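Local coordinates for sulfate adenylyltransferase (Allochromatium vinosum, PDB 4DNX), which catalyses the transfer of the adenylyl group of ATP to sulfate, giving adenosine 5'-phosphosulfate and diphosphate, at residues A[281-285]-A[323-327]; A[1-5]-A[285-290]; A[276-280]-A[292-298]. One frame throughout, in Å; residues are numbered along the deposited sequence.

Interaction 1: residues A[281-285]-A[323-327]; sequences AYFRQ and LAIEI
A281 turns its methyl toward the loop 323-325 and I327 of the strand that follows, and three branched side chains gather round that one carbon: A281 CB lies 4.0 Å from I325 CG2, with L323 CD1 and I327 CD1 a little farther off. The carbonyl oxygen A281 O, which accepts the helical bond from Q285 N, is also covered by the I325 CG2 methyl. One residue on, Y282 sets off away from the loop at CB, and L323 lays CD2 against its backbone, 4.0 Å from Y282 CA; the hydroxyl of Y282 bonds to S53 O. R284 offers only the root of its side chain, R284 CB meeting I325 CD1 at 3.7 Å, before the chain bends at chi2 (62°) and carries the guanidinium off to H227 and Q199. With CG anti to the backbone N (chi1 -178°) and the chain extended beyond it, Q285 reaches straight out from the helix to the backbone of A324 and I325. Its carbonyl oxygen takes two consecutive backbone N-H groups: A324 N stands 2.7 Å from Q285 OE1, and I325 N 3.0 Å from the same Q285 OE1. Both come from one face of the amide, A324 N tilted 31° from the carbonyl plane and I325 N well above it, so neither sits squarely in that plane. The other end of the amide, Q285 NE2, donates to K3 O. A leucine in place of Q285 would probably leave both loop N-H groups and K3 O without their mate, and the loop freer to shift. One neutral amide thus satisfies two adjacent peptide N-H groups of the loop just before strand 326-329, while the methyls of A281, L323, I325 and I327 pack beside it as an apolar patch.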
loop_
_atom_site.group_PDB
_atom_site.type_symbol
_atom_site.label_atom_id
_atom_site.label_comp_id
_atom_site.label_asym_id
_atom_site.label_seq_id
_atom_site.Cartn_x
_atom_site.Cartn_y
_atom_site.Cartn_z
ATOM N N ALA A 281 -20.182 2.991 -8.889
ATOM C CA ALA A 281 -20.950 2.408 -7.778
ATOM C C ALA A 281 -20.581 0.937 -7.572
ATOM O O ALA A 281 -20.377 0.463 -6.430
ATOM C CB ALA A 281 -22.466 2.609 -7.986
ATOM N N TYR A 282 -20.422 0.226 -8.682
ATOM C CA TYR A 282 -20.084 -1.193 -8.620
ATOM C C TYR A 282 -18.768 -1.426 -7.864
ATOM O O TYR A 282 -18.736 -2.219 -6.886
ATOM C CB TYR A 282 -19.967 -1.694 -10.046
ATOM C CG TYR A 282 -19.736 -3.199 -10.164
ATOM C CD1 TYR A 282 -18.477 -3.749 -9.901
ATOM C CD2 TYR A 282 -20.767 -4.023 -10.561
ATOM C CE1 TYR A 282 -18.285 -5.160 -9.991
ATOM C CE2 TYR A 282 -20.610 -5.407 -10.681
ATOM C CZ TYR A 282 -19.355 -5.963 -10.386
ATOM O OH TYR A 282 -19.214 -7.331 -10.482
ATOM N N PHE A 283 -17.694 -0.744 -8.270
ATOM C CA PHE A 283 -16.415 -1.009 -7.609
ATOM C C PHE A 283 -16.288 -0.427 -6.199
ATOM O O PHE A 283 -15.538 -0.964 -5.365
ATOM C CB PHE A 283 -15.175 -0.798 -8.505
ATOM C CG PHE A 283 -14.864 0.620 -8.916
ATOM C CD1 PHE A 283 -14.173 1.482 -8.063
ATOM C CD2 PHE A 283 -15.077 0.997 -10.251
ATOM C CE1 PHE A 283 -13.794 2.801 -8.523
ATOM C CE2 PHE A 283 -14.724 2.280 -10.732
ATOM C CZ PHE A 283 -14.061 3.183 -9.871
ATOM N N ARG A 284 -17.096 0.601 -5.929
ATOM C CA ARG A 284 -17.124 1.156 -4.579
ATOM C C ARG A 284 -17.833 0.205 -3.633
ATOM O O ARG A 284 -17.502 0.139 -2.436
ATOM C CB ARG A 284 -17.760 2.556 -4.565
ATOM C CG ARG A 284 -16.746 3.702 -4.633
ATOM C CD ARG A 284 -16.000 3.664 -5.853
ATOM N NE ARG A 284 -14.915 4.659 -6.083
ATOM C CZ ARG A 284 -14.878 5.617 -7.017
ATOM N NH1 ARG A 284 -15.942 5.933 -7.753
ATOM N NH2 ARG A 284 -13.735 6.282 -7.234
ATOM N N GLN A 285 -18.834 -0.514 -4.117
ATOM C CA GLN A 285 -19.469 -1.540 -3.257
ATOM C C GLN A 285 -18.445 -2.626 -2.987
ATOM O O GLN A 285 -18.322 -3.102 -1.835
ATOM C CB GLN A 285 -20.742 -2.115 -3.896
ATOM C CG GLN A 285 -21.427 -3.154 -2.970
ATOM C CD GLN A 285 -22.756 -3.667 -3.504
ATOM O OE1 GLN A 285 -23.556 -2.910 -4.072
ATOM N NE2 GLN A 285 -23.030 -4.955 -3.263
ATOM N N LEU A 323 -27.369 -3.935 -7.011
ATOM C CA LEU A 323 -26.431 -3.196 -6.167
ATOM C C LEU A 323 -27.039 -2.965 -4.817
ATOM O O LEU A 323 -28.215 -2.669 -4.717
ATOM C CB LEU A 323 -26.105 -1.816 -6.765
ATOM C CG LEU A 323 -25.223 -1.829 -8.024
ATOM C CD1 LEU A 323 -25.131 -0.421 -8.612
ATOM C CD2 LEU A 323 -23.830 -2.362 -7.752
ATOM N N ALA A 324 -26.219 -3.071 -3.779
ATOM C CA ALA A 324 -26.651 -2.722 -2.446
ATOM C C ALA A 324 -26.191 -1.343 -2.018
ATOM O O ALA A 324 -26.788 -0.755 -1.123
ATOM C CB ALA A 324 -26.224 -3.784 -1.421
ATOM N N ILE A 325 -25.115 -0.840 -2.635
ATOM C CA ILE A 325 -24.619 0.523 -2.333
ATOM C C ILE A 325 -25.691 1.550 -2.701
ATOM O O ILE A 325 -26.431 1.362 -3.698
ATOM C CB ILE A 325 -23.263 0.797 -3.029
ATOM C CG1 ILE A 325 -22.631 2.124 -2.556
ATOM C CG2 ILE A 325 -23.378 0.736 -4.592
ATOM C CD1 ILE A 325 -21.108 2.314 -2.964
ATOM N N GLU A 326 -25.793 2.614 -1.899
ATOM C CA GLU A 326 -26.816 3.655 -2.103
ATOM C C GLU A 326 -26.140 4.929 -2.607
ATOM O O GLU A 326 -24.980 5.156 -2.318
ATOM C CB GLU A 326 -27.531 3.957 -0.785
ATOM C CG GLU A 326 -28.402 2.815 -0.294
ATOM C CD GLU A 326 -29.090 3.154 1.009
ATOM O OE1 GLU A 326 -28.959 2.360 1.978
ATOM O OE2 GLU A 326 -29.743 4.227 1.072
ATOM N N ILE A 327 -26.877 5.753 -3.357
ATOM C CA ILE A 327 -26.305 6.977 -3.892
ATOM C C ILE A 327 -26.724 8.135 -3.000
ATOM O O ILE A 327 -27.907 8.250 -2.659
ATOM C CB ILE A 327 -26.789 7.245 -5.342
ATOM C CG1 ILE A 327 -26.380 6.081 -6.293
ATOM C CG2 ILE A 327 -26.251 8.626 -5.853
ATOM C CD1 ILE A 327 -24.934 5.571 -6.155
#

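Interaction 2: residues A[1-5]-A[285-290]; sequences MIKPV and QNMGAT
I2 lies over the C-terminal end of helix 274-287, and the N-terminal residues after it run on along the last turn. From its CB, 4.3 Å from T290 CG2, the side chain of I2 divides. The short branch, CG2, faces three carbonyl oxygens, that of Q285 in the last turn and those of G288 and A289 just past it, with I2 CG2 3.6 Å from G288 O. The long branch leaves anti to the backbone N (chi1 -168°): CG1 passes over Q285 CG, and the terminal I2 CD1 ends 3.9 Å from Q285 CG, with A289 O and T290 CA also close. The two side chains cross at about a right angle. A289 O is buried here beneath apolar carbons and has no hydrogen-bonding partner in the model. A water joins the backbones instead at G288: it accepts from I2 N and donates to G288 O. Farther along, the amide of Q285 gives its N-H to K3 O, Q285 NE2 lying 2.9 Å from K3 O and the acceptor close to the amide plane, while V5 CG2 packs against the same amide, 3.7 Å from Q285 CD. N286 repeats the grip in the other sense: V5 N donates to N286 OD1 at 2.9 Å in a nearly straight bond (168°), and P4 CA and CB pack against that oxygen. G288, with positive phi (110°), ends the helix in a Schellman motif, where a side chain would crowd both M1 SD and the preceding carbonyl. The N-terminal segment, part of the PUA-like region, is thereby seated on the helix end of the ATP-sulfurylase region; R184 of helix 180-190 bonds to I2 O and N286 O, and T290 leads into strand 291-294 and bonds to I195 at the start of strand 195-200.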
loop_
_atom_site.group_PDB
_atom_site.type_symbol
_atom_site.label_atom_id
_atom_site.label_comp_id
_atom_site.label_asym_id
_atom_site.label_seq_id
_atom_site.Cartn_x
_atom_site.Cartn_y
_atom_site.Cartn_z
ATOM N N MET A 1 -20.293 -6.037 7.062
ATOM C CA MET A 1 -19.768 -5.335 5.857
ATOM C C MET A 1 -20.764 -5.543 4.715
ATOM O O MET A 1 -21.420 -6.582 4.649
ATOM C CB MET A 1 -18.364 -5.875 5.511
ATOM C CG MET A 1 -17.619 -5.161 4.353
ATOM S SD MET A 1 -16.115 -4.283 4.891
ATOM C CE MET A 1 -16.680 -3.797 6.500
ATOM N N ILE A 2 -20.927 -4.533 3.863
ATOM C CA ILE A 2 -21.757 -4.672 2.674
ATOM C C ILE A 2 -21.188 -5.804 1.829
ATOM O O ILE A 2 -19.948 -5.967 1.730
ATOM C CB ILE A 2 -21.805 -3.344 1.868
ATOM C CG1 ILE A 2 -22.883 -3.389 0.789
ATOM C CG2 ILE A 2 -20.387 -2.966 1.281
ATOM C CD1 ILE A 2 -23.279 -2.008 0.243
ATOM N N LYS A 3 -22.070 -6.615 1.244
ATOM C CA LYS A 3 -21.551 -7.737 0.454
ATOM C C LYS A 3 -20.864 -7.273 -0.831
ATOM O O LYS A 3 -21.225 -6.234 -1.382
ATOM C CB LYS A 3 -22.670 -8.765 0.165
ATOM C CG LYS A 3 -23.745 -8.260 -0.799
ATOM C CD LYS A 3 -24.830 -9.327 -1.079
ATOM C CE LYS A 3 -24.249 -10.657 -1.647
ATOM N NZ LYS A 3 -23.418 -10.579 -2.920
ATOM N N PRO A 4 -19.860 -8.022 -1.301
ATOM C CA PRO A 4 -19.289 -7.740 -2.618
ATOM C C PRO A 4 -20.373 -7.950 -3.682
ATOM O O PRO A 4 -21.394 -8.626 -3.442
ATOM C CB PRO A 4 -18.183 -8.801 -2.778
ATOM C CG PRO A 4 -17.900 -9.297 -1.341
ATOM C CD PRO A 4 -19.204 -9.166 -0.628
ATOM N N VAL A 5 -20.161 -7.392 -4.874
ATOM C CA VAL A 5 -21.184 -7.545 -5.888
ATOM C C VAL A 5 -21.110 -8.943 -6.495
ATOM O O VAL A 5 -20.074 -9.314 -6.976
ATOM C CB VAL A 5 -21.055 -6.475 -7.019
ATOM C CG1 VAL A 5 -22.275 -6.581 -7.950
ATOM C CG2 VAL A 5 -21.000 -5.055 -6.402
ATOM N N GLN A 285 -18.834 -0.514 -4.117
ATOM C CA GLN A 285 -19.469 -1.540 -3.257
ATOM C C GLN A 285 -18.445 -2.626 -2.987
ATOM O O GLN A 285 -18.322 -3.102 -1.835
ATOM C CB GLN A 285 -20.742 -2.115 -3.896
ATOM C CG GLN A 285 -21.427 -3.154 -2.970
ATOM C CD GLN A 285 -22.756 -3.667 -3.504
ATOM O OE1 GLN A 285 -23.556 -2.910 -4.072
ATOM N NE2 GLN A 285 -23.030 -4.955 -3.263
ATOM N N ASN A 286 -17.707 -3.031 -4.032
ATOM C CA ASN A 286 -16.657 -4.053 -3.807
ATOM C C ASN A 286 -15.595 -3.687 -2.745
ATOM O O ASN A 286 -15.171 -4.535 -1.983
ATOM C CB ASN A 286 -15.989 -4.463 -5.135
ATOM C CG ASN A 286 -16.783 -5.524 -5.852
ATOM O OD1 ASN A 286 -17.581 -6.233 -5.234
ATOM N ND2 ASN A 286 -16.537 -5.678 -7.149
ATOM N N MET A 287 -15.218 -2.414 -2.686
ATOM C CA MET A 287 -14.245 -1.947 -1.706
ATOM C C MET A 287 -14.864 -1.775 -0.290
ATOM O O MET A 287 -14.102 -1.680 0.676
ATOM C CB MET A 287 -13.519 -0.701 -2.224
ATOM C CG MET A 287 -14.216 0.558 -1.842
ATOM S SD MET A 287 -13.401 1.954 -2.680
ATOM C CE MET A 287 -14.292 3.310 -1.855
ATOM N N GLY A 288 -16.215 -1.860 -0.149
ATOM C CA GLY A 288 -16.841 -1.861 1.170
ATOM C C GLY A 288 -17.633 -0.602 1.525
ATOM O O GLY A 288 -18.137 -0.484 2.655
ATOM N N ALA A 289 -17.731 0.335 0.581
ATOM C CA ALA A 289 -18.525 1.548 0.835
ATOM C C ALA A 289 -20.007 1.214 0.785
ATOM O O ALA A 289 -20.438 0.373 -0.036
ATOM C CB ALA A 289 -18.195 2.649 -0.172
ATOM N N THR A 290 -20.783 1.876 1.648
ATOM C CA THR A 290 -22.220 1.687 1.694
ATOM C C THR A 290 -22.979 2.784 0.940
ATOM O O THR A 290 -24.171 2.602 0.616
ATOM C CB THR A 290 -22.751 1.591 3.164
ATOM O OG1 THR A 290 -22.403 2.776 3.877
ATOM C CG2 THR A 290 -22.191 0.397 3.916
HETATM O O HOH W 1 -19.267 -2.101 4.628
#

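Interaction 3: residues A[276-280]-A[292-298]; sequences EAVLH and FIIGRDH
H280 and H298 meet ring to ring where helix 274-287 packs on strand 291-294, an alpha-beta unit of the parallel, Rossmann-like sheet with strand order 3-2-1-4-5. The bond runs between H280 ND1 and H298 NE2, 2.9 Å apart, and either nitrogen could be the donor. Each nitrogen lies at the edge of the other ring, near its plane, yet the planes stand at 86° to each other, so the rings meet rim to rim without stacking. Next to this pair, H280 CB rests 3.5 Å from F292 CE2, with F292 CZ beside it. A277, one turn earlier on the helix, packs beside them: its CB lies 3.8 Å from H298 CD2 and 4.0 Å from I294 CD1, giving the imidazole of H298 an apolar neighbour.

Farther out, the backbone sets these groups in place. The short helix and strand axes run nearly antiparallel (163°) with 10.3 Å between them, as expected when a helix returns to begin a parallel strand. F292 and I294, alternate residues of the strand, both point at the helix. Past the strand, a type II turn from G295 to H298 folds the chain back, and with CG anti to its backbone N (chi1 -174°) H298 sends its ring to the helix. A310 of helix 309-316 touches both A277 and H298, and F314 of that helix meets I294. On the helix side, the ring of H280 has a backbone oxygen over one face: E276 O, which also accepts H280 N at 2.8 Å, stands 3.3 Å above the ring plane, offset toward the rim.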
loop_
_atom_site.group_PDB
_atom_site.type_symbol
_atom_site.label_atom_id
_atom_site.label_comp_id
_atom_site.label_asym_id
_atom_site.label_seq_id
_atom_site.Cartn_x
_atom_site.Cartn_y
_atom_site.Cartn_z
ATOM N N GLU A 276 -20.729 5.385 -16.653
ATOM C CA GLU A 276 -19.532 5.260 -15.863
ATOM C C GLU A 276 -19.874 5.381 -14.373
ATOM O O GLU A 276 -19.224 4.745 -13.546
ATOM C CB GLU A 276 -18.494 6.302 -16.281
ATOM C CG GLU A 276 -17.160 6.115 -15.615
ATOM C CD GLU A 276 -16.042 6.838 -16.333
ATOM O OE1 GLU A 276 -16.385 7.792 -17.063
ATOM O OE2 GLU A 276 -14.857 6.449 -16.151
ATOM N N ALA A 277 -20.926 6.163 -14.057
ATOM C CA ALA A 277 -21.373 6.301 -12.667
ATOM C C ALA A 277 -21.814 4.934 -12.117
ATOM O O ALA A 277 -21.565 4.628 -10.942
ATOM C CB ALA A 277 -22.510 7.355 -12.544
ATOM N N VAL A 278 -22.454 4.105 -12.952
ATOM C CA VAL A 278 -22.829 2.763 -12.503
ATOM C C VAL A 278 -21.579 1.898 -12.228
ATOM O O VAL A 278 -21.539 1.124 -11.230
ATOM C CB VAL A 278 -23.773 2.065 -13.520
ATOM C CG1 VAL A 278 -24.152 0.681 -13.011
ATOM C CG2 VAL A 278 -25.033 2.962 -13.711
ATOM N N LEU A 279 -20.598 1.990 -13.119
ATOM C CA LEU A 279 -19.327 1.289 -12.888
ATOM C C LEU A 279 -18.672 1.731 -11.567
ATOM O O LEU A 279 -18.209 0.884 -10.771
ATOM C CB LEU A 279 -18.379 1.543 -14.061
ATOM C CG LEU A 279 -17.069 0.776 -13.943
ATOM C CD1 LEU A 279 -17.335 -0.756 -13.975
ATOM C CD2 LEU A 279 -16.121 1.210 -15.101
ATOM N N HIS A 280 -18.642 3.058 -11.335
ATOM C CA HIS A 280 -18.145 3.640 -10.065
ATOM C C HIS A 280 -18.848 3.074 -8.850
ATOM O O HIS A 280 -18.172 2.700 -7.901
ATOM C CB HIS A 280 -18.321 5.146 -10.068
ATOM C CG HIS A 280 -17.375 5.874 -10.965
ATOM N ND1 HIS A 280 -17.515 7.230 -11.224
ATOM C CD2 HIS A 280 -16.293 5.459 -11.665
ATOM C CE1 HIS A 280 -16.541 7.614 -12.040
ATOM N NE2 HIS A 280 -15.782 6.560 -12.317
ATOM N N PHE A 292 -22.310 6.282 -1.971
ATOM C CA PHE A 292 -21.429 6.868 -2.950
ATOM C C PHE A 292 -21.994 8.209 -3.381
ATOM O O PHE A 292 -23.176 8.292 -3.718
ATOM C CB PHE A 292 -21.323 5.942 -4.187
ATOM C CG PHE A 292 -20.511 6.527 -5.319
ATOM C CD1 PHE A 292 -19.282 7.118 -5.088
ATOM C CD2 PHE A 292 -20.968 6.409 -6.633
ATOM C CE1 PHE A 292 -18.503 7.656 -6.157
ATOM C CE2 PHE A 292 -20.227 6.927 -7.685
ATOM C CZ PHE A 292 -18.997 7.544 -7.459
ATOM N N ILE A 293 -21.173 9.253 -3.331
ATOM C CA ILE A 293 -21.641 10.614 -3.667
ATOM C C ILE A 293 -21.569 10.801 -5.196
ATOM O O ILE A 293 -20.492 10.640 -5.812
ATOM C CB ILE A 293 -20.738 11.668 -3.026
ATOM C CG1 ILE A 293 -20.904 11.659 -1.509
ATOM C CG2 ILE A 293 -21.046 13.116 -3.560
ATOM C CD1 ILE A 293 -19.894 12.557 -0.772
ATOM N N ILE A 294 -22.691 11.212 -5.772
ATOM C CA ILE A 294 -22.784 11.546 -7.216
ATOM C C ILE A 294 -23.430 12.930 -7.287
ATOM O O ILE A 294 -24.559 13.111 -6.875
ATOM C CB ILE A 294 -23.677 10.518 -7.970
ATOM C CG1 ILE A 294 -23.049 9.121 -7.857
ATOM C CG2 ILE A 294 -23.957 10.949 -9.495
ATOM C CD1 ILE A 294 -23.672 8.052 -8.733
ATOM N N GLY A 295 -22.680 13.887 -7.804
ATOM C CA GLY A 295 -23.166 15.257 -8.020
ATOM C C GLY A 295 -23.603 15.549 -9.450
ATOM O O GLY A 295 -23.891 14.634 -10.219
ATOM N N ARG A 296 -23.618 16.827 -9.822
ATOM C CA ARG A 296 -24.005 17.263 -11.170
ATOM C C ARG A 296 -22.942 16.886 -12.184
ATOM O O ARG A 296 -21.737 17.029 -11.907
ATOM C CB ARG A 296 -24.164 18.779 -11.130
ATOM C CG ARG A 296 -24.637 19.430 -12.401
ATOM C CD ARG A 296 -24.717 20.944 -12.199
ATOM N NE ARG A 296 -25.837 21.310 -11.340
ATOM C CZ ARG A 296 -27.022 21.731 -11.778
ATOM N NH1 ARG A 296 -27.265 21.848 -13.076
ATOM N NH2 ARG A 296 -27.970 22.036 -10.913
ATOM N N ASP A 297 -23.377 16.385 -13.350
ATOM C CA ASP A 297 -22.474 16.048 -14.446
ATOM C C ASP A 297 -21.404 15.040 -14.092
ATOM O O ASP A 297 -20.293 15.073 -14.601
ATOM C CB ASP A 297 -21.885 17.333 -15.054
ATOM C CG ASP A 297 -22.953 18.167 -15.782
ATOM O OD1 ASP A 297 -23.142 19.373 -15.448
ATOM O OD2 ASP A 297 -23.631 17.600 -16.693
ATOM N N HIS A 298 -21.728 14.118 -13.183
ATOM C CA HIS A 298 -20.754 13.143 -12.751
ATOM C C HIS A 298 -20.166 12.349 -13.925
ATOM O O HIS A 298 -20.928 11.832 -14.734
ATOM C CB HIS A 298 -21.401 12.216 -11.720
ATOM C CG HIS A 298 -20.442 11.243 -11.105
ATOM N ND1 HIS A 298 -19.722 11.531 -9.962
ATOM C CD2 HIS A 298 -20.063 10.000 -11.489
ATOM C CE1 HIS A 298 -18.965 10.486 -9.648
ATOM N NE2 HIS A 298 -19.142 9.553 -10.570
#

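In the fold
From the N terminus, residues 1-5 reach across some 280 residues to the end of helix 274-287, so interaction 2 closes the longest loop and joins the PUA-like region to the ATP-sulfurylase region. Interaction 3 closes the shortest, from the early turns of that helix to the strand it leads into, and interaction 1 spans 38 residues to the next strand of the sheet. Each pair of contacts crosses along the chain. Q285 belongs to both interactions 1 and 2, and a backbone bond from E326 N to T290 O joins them again. Interactions 1 and 3 meet in the sheet, where F292 N bonds to E326 O, so one helix ties two neighbouring strands and the N terminus together.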